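PDB 2OOL: sensor protein from Rhodopseudomonas palustris, which binds a biliverdin chromophore through its PAS and GAF domains and, in the full-length protein, probably relays light signals as a sensor histidine kinase. Local coordinates for residues 222-227 against 261-266; 241-246 against 255-260. All coordinates share one frame; numbering follows the deposited sequence.

Interaction 1. Residues 222-227 against 261-266. With LBV (3-[2-[(Z)-[3-(2-carboxyethyl)-5-[(Z)-(4-ethenyl-3-methyl-5-oxidanylidene-pyrrol-2-ylidene)methyl]-4-methyl-pyrrol-1-ium -2-ylidene]methyl]-5-[(Z)-[(3E)-3-ethylidene-4-methyl-5-oxidanylidene-pyrrolidin-2-ylidene]methyl]-4-methyl-1H-pyrrol-3- yl]propanoic acid), chain C.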
ATOM      1  N   ARG A 222     -17.488   9.214  21.092  1.00 53.34           N
ATOM      2  CA  ARG A 222     -16.523  10.133  20.477  1.00 53.14           C
ATOM      3  C   ARG A 222     -15.190  10.163  21.177  1.00 53.34           C
ATOM      4  O   ARG A 222     -14.167  10.209  20.504  1.00 53.81           O
ATOM      5  CB  ARG A 222     -17.067  11.520  20.453  1.00 53.25           C
ATOM      6  CG  ARG A 222     -18.017  11.724  19.391  1.00 55.19           C
ATOM      7  CD  ARG A 222     -18.322  13.157  19.229  1.00 56.89           C
ATOM      8  NE  ARG A 222     -19.599  13.474  19.854  1.00 58.68           N
ATOM      9  CZ  ARG A 222     -19.763  14.167  20.948  1.00 53.14           C
ATOM     10  NH1 ARG A 222     -18.712  14.649  21.625  1.00 56.95           N
ATOM     11  NH2 ARG A 222     -21.000  14.369  21.368  1.00 56.25           N
ATOM     12  N   ALA A 223     -15.194  10.188  22.515  1.00 53.15           N
ATOM     13  CA  ALA A 223     -13.946  10.001  23.324  1.00 53.02           C
ATOM     14  C   ALA A 223     -13.208   8.677  22.955  1.00 53.69           C
ATOM     15  O   ALA A 223     -11.994   8.674  22.676  1.00 55.20           O
ATOM     16  CB  ALA A 223     -14.258  10.069  24.902  1.00 49.81           C
ATOM     17  N   LEU A 224     -13.920   7.559  22.927  1.00 53.67           N
ATOM     18  CA  LEU A 224     -13.297   6.286  22.498  1.00 52.90           C
ATOM     19  C   LEU A 224     -12.759   6.381  21.078  1.00 52.29           C
ATOM     20  O   LEU A 224     -11.619   6.017  20.818  1.00 52.62           O
ATOM     21  CB  LEU A 224     -14.284   5.124  22.586  1.00 52.64           C
ATOM     22  CG  LEU A 224     -13.734   3.706  22.235  1.00 54.20           C
ATOM     23  CD1 LEU A 224     -12.580   3.293  23.113  1.00 52.04           C
ATOM     24  CD2 LEU A 224     -14.813   2.670  22.397  1.00 54.62           C
ATOM     25  N   TYR A 225     -13.564   6.901  20.159  1.00 51.53           N
ATOM     26  CA  TYR A 225     -13.129   6.974  18.771  1.00 51.76           C
ATOM     27  C   TYR A 225     -11.971   7.918  18.534  1.00 52.33           C
ATOM     28  O   TYR A 225     -11.344   7.831  17.511  1.00 52.63           O
ATOM     29  CB  TYR A 225     -14.267   7.311  17.868  1.00 50.74           C
ATOM     30  CG  TYR A 225     -15.430   6.381  17.964  1.00 50.52           C
ATOM     31  CD1 TYR A 225     -15.308   5.082  18.491  1.00 48.47           C
ATOM     32  CD2 TYR A 225     -16.670   6.785  17.527  1.00 51.32           C
ATOM     33  CE1 TYR A 225     -16.396   4.254  18.579  1.00 50.50           C
ATOM     34  CE2 TYR A 225     -17.748   5.947  17.588  1.00 51.25           C
ATOM     35  CZ  TYR A 225     -17.606   4.684  18.115  1.00 51.69           C
ATOM     36  OH  TYR A 225     -18.707   3.865  18.168  1.00 53.39           O
ATOM     37  N   THR A 226     -11.648   8.777  19.515  1.00 53.06           N
ATOM     38  CA  THR A 226     -10.535   9.690  19.402  1.00 52.62           C
ATOM     39  C   THR A 226      -9.269   8.911  19.672  1.00 53.22           C
ATOM     40  O   THR A 226      -8.217   9.210  19.100  1.00 52.46           O
ATOM     41  CB  THR A 226     -10.649  10.878  20.403  1.00 53.42           C
ATOM     42  OG1 THR A 226     -11.838  11.607  20.133  1.00 49.41           O
ATOM     43  CG2 THR A 226      -9.467  11.805  20.297  1.00 53.96           C
ATOM     44  N   ILE A 227      -9.347   7.918  20.547  1.00 53.36           N
ATOM     45  CA  ILE A 227      -8.138   7.153  20.902  1.00 53.97           C
ATOM     46  C   ILE A 227      -8.040   5.796  20.202  1.00 53.84           C
ATOM     47  O   ILE A 227      -6.969   5.250  20.134  1.00 55.40           O
ATOM     48  CB  ILE A 227      -7.973   6.964  22.425  1.00 54.24           C
ATOM     49  CG1 ILE A 227      -9.167   6.203  23.021  1.00 54.73           C
ATOM     50  CG2 ILE A 227      -7.818   8.325  23.075  1.00 56.37           C
ATOM     51  CD1 ILE A 227      -8.967   5.803  24.463  1.00 54.17           C
ATOM     52  N   VAL A 261     -10.657  -5.287  18.889  1.00 56.22           N
ATOM     53  CA  VAL A 261     -11.329  -5.232  17.590  1.00 54.51           C
ATOM     54  C   VAL A 261     -12.657  -5.946  17.587  1.00 54.54           C
ATOM     55  O   VAL A 261     -13.510  -5.632  16.736  1.00 54.72           O
ATOM     56  CB  VAL A 261     -10.400  -5.715  16.399  1.00 55.52           C
ATOM     57  CG1 VAL A 261      -9.238  -4.719  16.203  1.00 51.94           C
ATOM     58  CG2 VAL A 261      -9.841  -7.101  16.624  1.00 54.31           C
ATOM     59  N   LEU A 262     -12.901  -6.862  18.534  1.00 52.85           N
ATOM     60  CA  LEU A 262     -14.173  -7.628  18.568  1.00 52.74           C
ATOM     61  C   LEU A 262     -15.178  -7.178  19.621  1.00 52.57           C
ATOM     62  O   LEU A 262     -16.219  -7.783  19.737  1.00 52.98           O
ATOM     63  CB  LEU A 262     -13.893  -9.136  18.819  1.00 53.13           C
ATOM     64  CG  LEU A 262     -12.923  -9.866  17.872  1.00 53.04           C
ATOM     65  CD1 LEU A 262     -12.551 -11.268  18.355  1.00 50.22           C
ATOM     66  CD2 LEU A 262     -13.514  -9.927  16.509  1.00 50.02           C
ATOM     67  N   ARG A 263     -14.879  -6.126  20.382  1.00 53.01           N
ATOM     68  CA  ARG A 263     -15.752  -5.612  21.437  1.00 52.08           C
ATOM     69  C   ARG A 263     -17.167  -5.568  20.925  1.00 53.04           C
ATOM     70  O   ARG A 263     -17.425  -5.070  19.842  1.00 50.81           O
ATOM     71  CB  ARG A 263     -15.315  -4.201  21.829  1.00 52.28           C
ATOM     72  CG  ARG A 263     -16.207  -3.457  22.838  1.00 52.31           C
ATOM     73  CD  ARG A 263     -15.705  -2.026  23.145  1.00 52.97           C
ATOM     74  NE  ARG A 263     -15.673  -1.156  21.952  1.00 49.83           N
ATOM     75  CZ  ARG A 263     -16.731  -0.558  21.414  1.00 53.50           C
ATOM     76  NH1 ARG A 263     -16.603   0.154  20.269  1.00 50.40           N
ATOM     77  NH2 ARG A 263     -17.904  -0.660  22.000  1.00 51.14           N
ATOM     78  N   SER A 264     -18.103  -6.073  21.707  1.00 52.72           N
ATOM     79  CA  SER A 264     -19.512  -5.938  21.325  1.00 52.70           C
ATOM     80  C   SER A 264     -19.913  -4.480  21.487  1.00 53.39           C
ATOM     81  O   SER A 264     -19.488  -3.837  22.454  1.00 53.27           O
ATOM     82  CB  SER A 264     -20.334  -6.783  22.287  1.00 53.58           C
ATOM     83  OG  SER A 264     -21.616  -6.920  21.809  1.00 54.37           O
ATOM     84  N   VAL A 265     -20.769  -3.983  20.591  1.00 52.91           N
ATOM     85  CA  VAL A 265     -21.110  -2.589  20.523  1.00 53.11           C
ATOM     86  C   VAL A 265     -22.509  -2.318  21.074  1.00 53.59           C
ATOM     87  O   VAL A 265     -23.270  -3.237  21.283  1.00 54.99           O
ATOM     88  CB  VAL A 265     -21.004  -2.050  19.062  1.00 52.89           C
ATOM     89  CG1 VAL A 265     -19.583  -2.219  18.561  1.00 52.12           C
ATOM     90  CG2 VAL A 265     -21.963  -2.743  18.196  1.00 52.50           C
ATOM     91  N   SER A 266     -22.816  -1.061  21.363  1.00 52.74           N
ATOM     92  CA  SER A 266     -24.090  -0.713  21.981  1.00 52.88           C
ATOM     93  C   SER A 266     -25.270  -1.234  21.151  1.00 52.96           C
ATOM     94  O   SER A 266     -25.344  -0.943  19.965  1.00 50.41           O
ATOM     95  CB  SER A 266     -24.252   0.818  22.028  1.00 53.60           C
ATOM     96  OG  SER A 266     -25.598   1.197  22.234  1.00 51.50           O
TER
HETATM   97  C1A LBV C 400     -28.402   7.047  18.492  1.00 55.95           C
HETATM   98  C1B LBV C 400     -24.538   5.295  19.815  1.00 50.99           C
HETATM   99  O1B LBV C 400     -20.278   0.578  21.041  1.00 34.79           O
HETATM  100  C1C LBV C 400     -22.067   5.351  16.007  1.00 43.62           C
HETATM  101  O1C LBV C 400     -19.259   2.994  12.320  1.00 38.53           O
HETATM  102  C1D LBV C 400     -23.722   7.437  12.089  1.00 49.75           C
HETATM  103  C2A LBV C 400     -29.021   7.383  19.826  1.00 54.65           C
HETATM  104  C2B LBV C 400     -23.544   4.620  20.536  1.00 46.95           C
HETATM  105  O2B LBV C 400     -18.911   1.616  19.662  1.00 34.47           O
HETATM  106  C2C LBV C 400     -21.100   5.221  14.989  1.00 40.66           C
HETATM  107  O2C LBV C 400     -21.299   2.242  12.730  1.00 32.55           O
HETATM  108  C2D LBV C 400     -24.255   8.598  11.491  1.00 50.56           C
HETATM  109  C3A LBV C 400     -27.879   6.868  20.721  1.00 55.35           C
HETATM  110  C3B LBV C 400     -22.489   4.344  19.669  1.00 44.10           C
HETATM  111  C3C LBV C 400     -21.570   5.939  13.901  1.00 43.20           C
HETATM  112  C3D LBV C 400     -24.120   8.423  10.130  1.00 51.80           C
HETATM  113  C4A LBV C 400     -26.832   6.354  19.909  1.00 54.88           C
HETATM  114  C4B LBV C 400     -22.832   4.908  18.404  1.00 44.24           C
HETATM  115  C4C LBV C 400     -22.826   6.473  14.239  1.00 43.28           C
HETATM  116  C4D LBV C 400     -23.521   7.171   9.935  1.00 52.52           C
HETATM  117  CAA LBV C 400     -27.838   6.901  22.134  1.00 55.80           C
HETATM  118  CAB LBV C 400     -21.208   3.582  20.040  1.00 40.89           C
HETATM  119  CAC LBV C 400     -19.751   4.464  14.952  1.00 41.48           C
HETATM  120  CAD LBV C 400     -24.547   9.324   9.185  1.00 50.72           C
HETATM  121  CBA LBV C 400     -28.889   7.506  23.123  1.00 58.06           C
HETATM  122  CBB LBV C 400     -21.231   2.148  19.552  1.00 38.07           C
HETATM  123  CBC LBV C 400     -19.971   2.959  14.602  1.00 40.03           C
HETATM  124  CBD LBV C 400     -24.381   9.132   7.818  1.00 50.46           C
HETATM  125  CGB LBV C 400     -20.026   1.385  20.137  1.00 36.62           C
HETATM  126  CGC LBV C 400     -20.195   2.696  13.078  1.00 39.62           C
HETATM  127  CHB LBV C 400     -25.677   5.782  20.472  1.00 49.81           C
HETATM  128  CHC LBV C 400     -21.944   4.777  17.292  1.00 42.67           C
HETATM  129  CHD LBV C 400     -23.674   7.272  13.467  1.00 46.33           C
HETATM  130  CMA LBV C 400     -30.300   6.549  19.997  0.50 56.38           C
HETATM  131  CMB LBV C 400     -23.612   4.212  22.025  1.00 42.99           C
HETATM  132  CMC LBV C 400     -20.766   6.056  12.589  1.00 40.02           C
HETATM  133  CMD LBV C 400     -24.864   9.850  12.160  1.00 47.67           C
HETATM  134  N_A LBV C 400     -27.184   6.483  18.624  1.00 55.96           N
HETATM  135  O_A LBV C 400     -28.935   7.262  17.407  1.00 55.40           O
HETATM  136  N_B LBV C 400     -24.048   5.453  18.573  1.00 43.22           N
HETATM  137  N_C LBV C 400     -23.067   6.087  15.493  1.00 43.28           N
HETATM  138  N_D LBV C 400     -23.321   6.621  11.131  1.00 49.36           N
HETATM  139  O_D LBV C 400     -23.219   6.618   8.862  1.00 48.55           O
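Leu224 and Tyr225, on the last turns of helix 219-227, face Arg263 across a wide gap between backbones: CA of Leu224 and CA of Val265 lie 12.0 Å apart. The gap holds a propionate carboxylate of the biliverdin, LBV. Arg263 is a forked donor matched to its two oxygens: NH1 reaches O2B at 2.8 Å and NH2 reaches O1B at 2.8 Å, the latter nearly straight at 174°. Its CG is anti to the backbone N (chi1 175°), and a bend at chi3 (61°) swings the guanidinium round so that an edge meets the acid. Leu224 CD2 rests over one face of that group, 3.8 Å from NH1, lying off-centre, near its outer edge; a branched aliphatic suits a flat cation whose edge is already engaged. Tyr225 approaches from the helix, its OH donating to O2B at 2.7 Å with this oxygen in the ring plane. The backbone N of Ser266 gives O1B a further bond of 3.0 Å. Four donors thus grip the propionate, probably favouring its anionic form. Tyr225 also packs on Met295 of strand 291-300 in the GAF sheet, while Ser266 N-caps helix 267-276 and Ser264 lies against strand 38-39.

Interaction 2. Residues 241-246 against 255-260; sequences SPLVPD and IDLSFS
Strand 241-244 belongs to the PAS-side sheet, although its sequence lies in the GAF domain, and here Leu243 and Asp246 meet Ile255 and Leu257 on the returning limb of the same loop. Leu243 CD1 is the apolar hub. It touches Ile255 CD1 at 4.0 Å, the two side chains crossing at a slant, and Leu257 CD1 at 4.1 Å, the two leucines reaching tip to tip. With CG anti to its carbonyl carbon (chi1 -62°), Leu257 extends its CD1 methyl to that meeting point. Ile255 CD1 also sits 3.8 Å from Pro245 O, just after a cis peptide bond. Both limbs are part of the phytochrome knot, in which a GAF loop encloses the N-terminal segment; accordingly, Leu243 pairs through its backbone with Gly37 and Leu257 with His34. The polar link is at the loop's mouth, where Ile255 N donates to Asp246 OD1 at 3.0 Å and 170°, on the syn side but 31° out of the carboxylate plane. An aspartate suits this partly exposed place, one oxygen taking up a backbone N-H. Farther along, the short side chain of Asp256 puts OD1 within reach of Ser258 N at 2.8 Å, making an Asx turn, and of Ser258 OG at 2.6 Å. Branched aliphatics suit the buried side: Leu243 and Leu257 pack on Leu45, and Ile255 on Val47, of strand 44-48.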
ATOM      1  N   SER A 241     -21.196 -12.756  22.272  1.00 57.41           N
ATOM      2  CA  SER A 241     -20.638 -13.926  22.950  1.00 56.94           C
ATOM      3  C   SER A 241     -19.889 -13.451  24.181  1.00 56.51           C
ATOM      4  O   SER A 241     -18.883 -12.745  24.067  1.00 55.81           O
ATOM      5  CB  SER A 241     -19.706 -14.688  21.994  1.00 57.21           C
ATOM      6  OG  SER A 241     -19.022 -15.772  22.618  1.00 54.23           O
ATOM      7  N   PRO A 242     -20.384 -13.813  25.376  1.00 56.08           N
ATOM      8  CA  PRO A 242     -19.793 -13.296  26.586  1.00 55.82           C
ATOM      9  C   PRO A 242     -18.413 -13.817  26.893  1.00 55.02           C
ATOM     10  O   PRO A 242     -18.034 -14.881  26.431  1.00 54.91           O
ATOM     11  CB  PRO A 242     -20.796 -13.723  27.651  1.00 56.10           C
ATOM     12  CG  PRO A 242     -21.405 -14.906  27.102  1.00 56.78           C
ATOM     13  CD  PRO A 242     -21.554 -14.642  25.679  1.00 56.32           C
ATOM     14  N   LEU A 243     -17.661 -13.026  27.655  1.00 54.72           N
ATOM     15  CA  LEU A 243     -16.350 -13.392  28.141  1.00 54.61           C
ATOM     16  C   LEU A 243     -16.528 -14.257  29.358  1.00 54.80           C
ATOM     17  O   LEU A 243     -17.392 -13.998  30.184  1.00 56.62           O
ATOM     18  CB  LEU A 243     -15.523 -12.172  28.518  1.00 53.54           C
ATOM     19  CG  LEU A 243     -15.233 -11.223  27.358  1.00 54.33           C
ATOM     20  CD1 LEU A 243     -14.292 -10.104  27.780  1.00 52.09           C
ATOM     21  CD2 LEU A 243     -14.763 -11.921  26.101  1.00 51.11           C
ATOM     22  N   VAL A 244     -15.686 -15.267  29.480  1.00 55.34           N
ATOM     23  CA  VAL A 244     -15.759 -16.222  30.588  1.00 54.70           C
ATOM     24  C   VAL A 244     -14.387 -16.336  31.203  1.00 55.46           C
ATOM     25  O   VAL A 244     -13.517 -16.917  30.595  1.00 55.25           O
ATOM     26  CB  VAL A 244     -16.157 -17.601  30.098  1.00 54.53           C
ATOM     27  CG1 VAL A 244     -16.326 -18.581  31.305  1.00 53.10           C
ATOM     28  CG2 VAL A 244     -17.410 -17.515  29.333  1.00 52.39           C
ATOM     29  N   PRO A 245     -14.166 -15.735  32.389  1.00 56.57           N
ATOM     30  CA  PRO A 245     -15.018 -14.769  33.072  1.00 56.79           C
ATOM     31  C   PRO A 245     -14.703 -13.357  32.586  1.00 58.03           C
ATOM     32  O   PRO A 245     -13.666 -13.119  31.934  1.00 58.23           O
ATOM     33  CB  PRO A 245     -14.617 -14.932  34.527  1.00 57.16           C
ATOM     34  CG  PRO A 245     -13.166 -15.282  34.481  1.00 56.92           C
ATOM     35  CD  PRO A 245     -12.934 -16.006  33.152  1.00 56.05           C
ATOM     36  N   ASP A 246     -15.591 -12.421  32.913  1.00 57.96           N
ATOM     37  CA  ASP A 246     -15.431 -11.020  32.544  1.00 56.95           C
ATOM     38  C   ASP A 246     -14.719 -10.356  33.710  1.00 56.77           C
ATOM     39  O   ASP A 246     -15.323  -9.549  34.432  1.00 58.48           O
ATOM     40  CB  ASP A 246     -16.825 -10.407  32.254  1.00 56.73           C
ATOM     41  CG  ASP A 246     -16.778  -8.921  31.908  1.00 58.62           C
ATOM     42  OD1 ASP A 246     -15.692  -8.424  31.482  1.00 57.04           O
ATOM     43  OD2 ASP A 246     -17.858  -8.255  32.068  1.00 58.35           O
ATOM     44  N   ILE A 255     -13.327  -6.659  32.033  1.00 52.41           N
ATOM     45  CA  ILE A 255     -12.268  -6.463  31.078  1.00 52.21           C
ATOM     46  C   ILE A 255     -12.612  -5.256  30.180  1.00 52.08           C
ATOM     47  O   ILE A 255     -13.653  -5.225  29.529  1.00 50.49           O
ATOM     48  CB  ILE A 255     -11.996  -7.777  30.240  1.00 52.21           C
ATOM     49  CG1 ILE A 255     -11.445  -8.871  31.179  1.00 52.99           C
ATOM     50  CG2 ILE A 255     -10.987  -7.507  29.164  1.00 51.17           C
ATOM     51  CD1 ILE A 255     -11.452 -10.308  30.625  1.00 52.82           C
ATOM     52  N   ASP A 256     -11.702  -4.294  30.177  1.00 51.92           N
ATOM     53  CA  ASP A 256     -11.786  -3.101  29.384  1.00 52.68           C
ATOM     54  C   ASP A 256     -11.467  -3.450  27.937  1.00 52.64           C
ATOM     55  O   ASP A 256     -10.321  -3.724  27.585  1.00 53.66           O
ATOM     56  CB  ASP A 256     -10.798  -2.046  29.936  1.00 52.31           C
ATOM     57  CG  ASP A 256     -10.940  -0.714  29.269  1.00 53.38           C
ATOM     58  OD1 ASP A 256     -11.411  -0.637  28.112  1.00 49.00           O
ATOM     59  OD2 ASP A 256     -10.627   0.292  29.922  1.00 55.55           O
ATOM     60  N   LEU A 257     -12.494  -3.441  27.098  1.00 53.36           N
ATOM     61  CA  LEU A 257     -12.337  -3.780  25.691  1.00 52.18           C
ATOM     62  C   LEU A 257     -12.126  -2.559  24.817  1.00 51.97           C
ATOM     63  O   LEU A 257     -12.204  -2.632  23.594  1.00 51.82           O
ATOM     64  CB  LEU A 257     -13.518  -4.619  25.271  1.00 51.99           C
ATOM     65  CG  LEU A 257     -13.640  -5.949  26.030  1.00 50.31           C
ATOM     66  CD1 LEU A 257     -14.922  -6.639  25.705  1.00 53.75           C
ATOM     67  CD2 LEU A 257     -12.491  -6.840  25.644  1.00 48.55           C
ATOM     68  N   SER A 258     -11.783  -1.421  25.416  1.00 52.40           N
ATOM     69  CA  SER A 258     -11.550  -0.204  24.603  1.00 52.95           C
ATOM     70  C   SER A 258     -10.756  -0.438  23.309  1.00 53.13           C
ATOM     71  O   SER A 258     -11.140   0.075  22.239  1.00 54.88           O
ATOM     72  CB  SER A 258     -10.837   0.867  25.412  1.00 52.78           C
ATOM     73  OG  SER A 258     -11.624   1.334  26.482  1.00 52.22           O
ATOM     74  N   PHE A 259      -9.639  -1.172  23.399  1.00 53.71           N
ATOM     75  CA  PHE A 259      -8.733  -1.404  22.267  1.00 54.49           C
ATOM     76  C   PHE A 259      -8.923  -2.765  21.571  1.00 56.17           C
ATOM     77  O   PHE A 259      -8.116  -3.167  20.748  1.00 58.14           O
ATOM     78  CB  PHE A 259      -7.301  -1.149  22.686  1.00 54.92           C
ATOM     79  CG  PHE A 259      -7.037   0.275  22.978  1.00 56.32           C
ATOM     80  CD1 PHE A 259      -6.811   1.171  21.933  1.00 54.97           C
ATOM     81  CD2 PHE A 259      -7.144   0.765  24.261  1.00 56.90           C
ATOM     82  CE1 PHE A 259      -6.623   2.511  22.192  1.00 57.25           C
ATOM     83  CE2 PHE A 259      -6.941   2.126  24.538  1.00 56.71           C
ATOM     84  CZ  PHE A 259      -6.700   3.001  23.487  1.00 57.41           C
ATOM     85  N   SER A 260     -10.045  -3.425  21.818  1.00 56.66           N
ATOM     86  CA  SER A 260     -10.301  -4.712  21.237  1.00 56.58           C
ATOM     87  C   SER A 260     -11.117  -4.612  19.950  1.00 56.14           C
ATOM     88  O   SER A 260     -12.154  -3.962  19.916  1.00 55.91           O
ATOM     89  CB  SER A 260     -11.028  -5.616  22.255  1.00 57.67           C
ATOM     90  OG  SER A 260     -12.195  -6.149  21.575  1.00 60.17           O
TER
HETATM   91  O   HOH W   1     -16.014  -6.046  29.745  1.00 35.96           O

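Interaction 2 is nested within the chain span closed by interaction 1, and the two touch: Arg263 CD lies 3.6 Å from Leu257 O, and Leu224 CD1 is 3.6 Å from Ser258 O. Both are largely buried, but interaction 1 lies nearer the middle of the chain, whereas interaction 2 ends in the partly exposed Asp246. They share the loop between strand 241-244 and helix 267-276. At 255-260 this loop packs by methyl groups against a strand of the PAS-side sheet; at 261-266 it turns toward the chromophore, and the chemistry becomes that of an anion site, with segment 222-227 of helix 219-227 supplying one hydroxyl donor and an aliphatic cover.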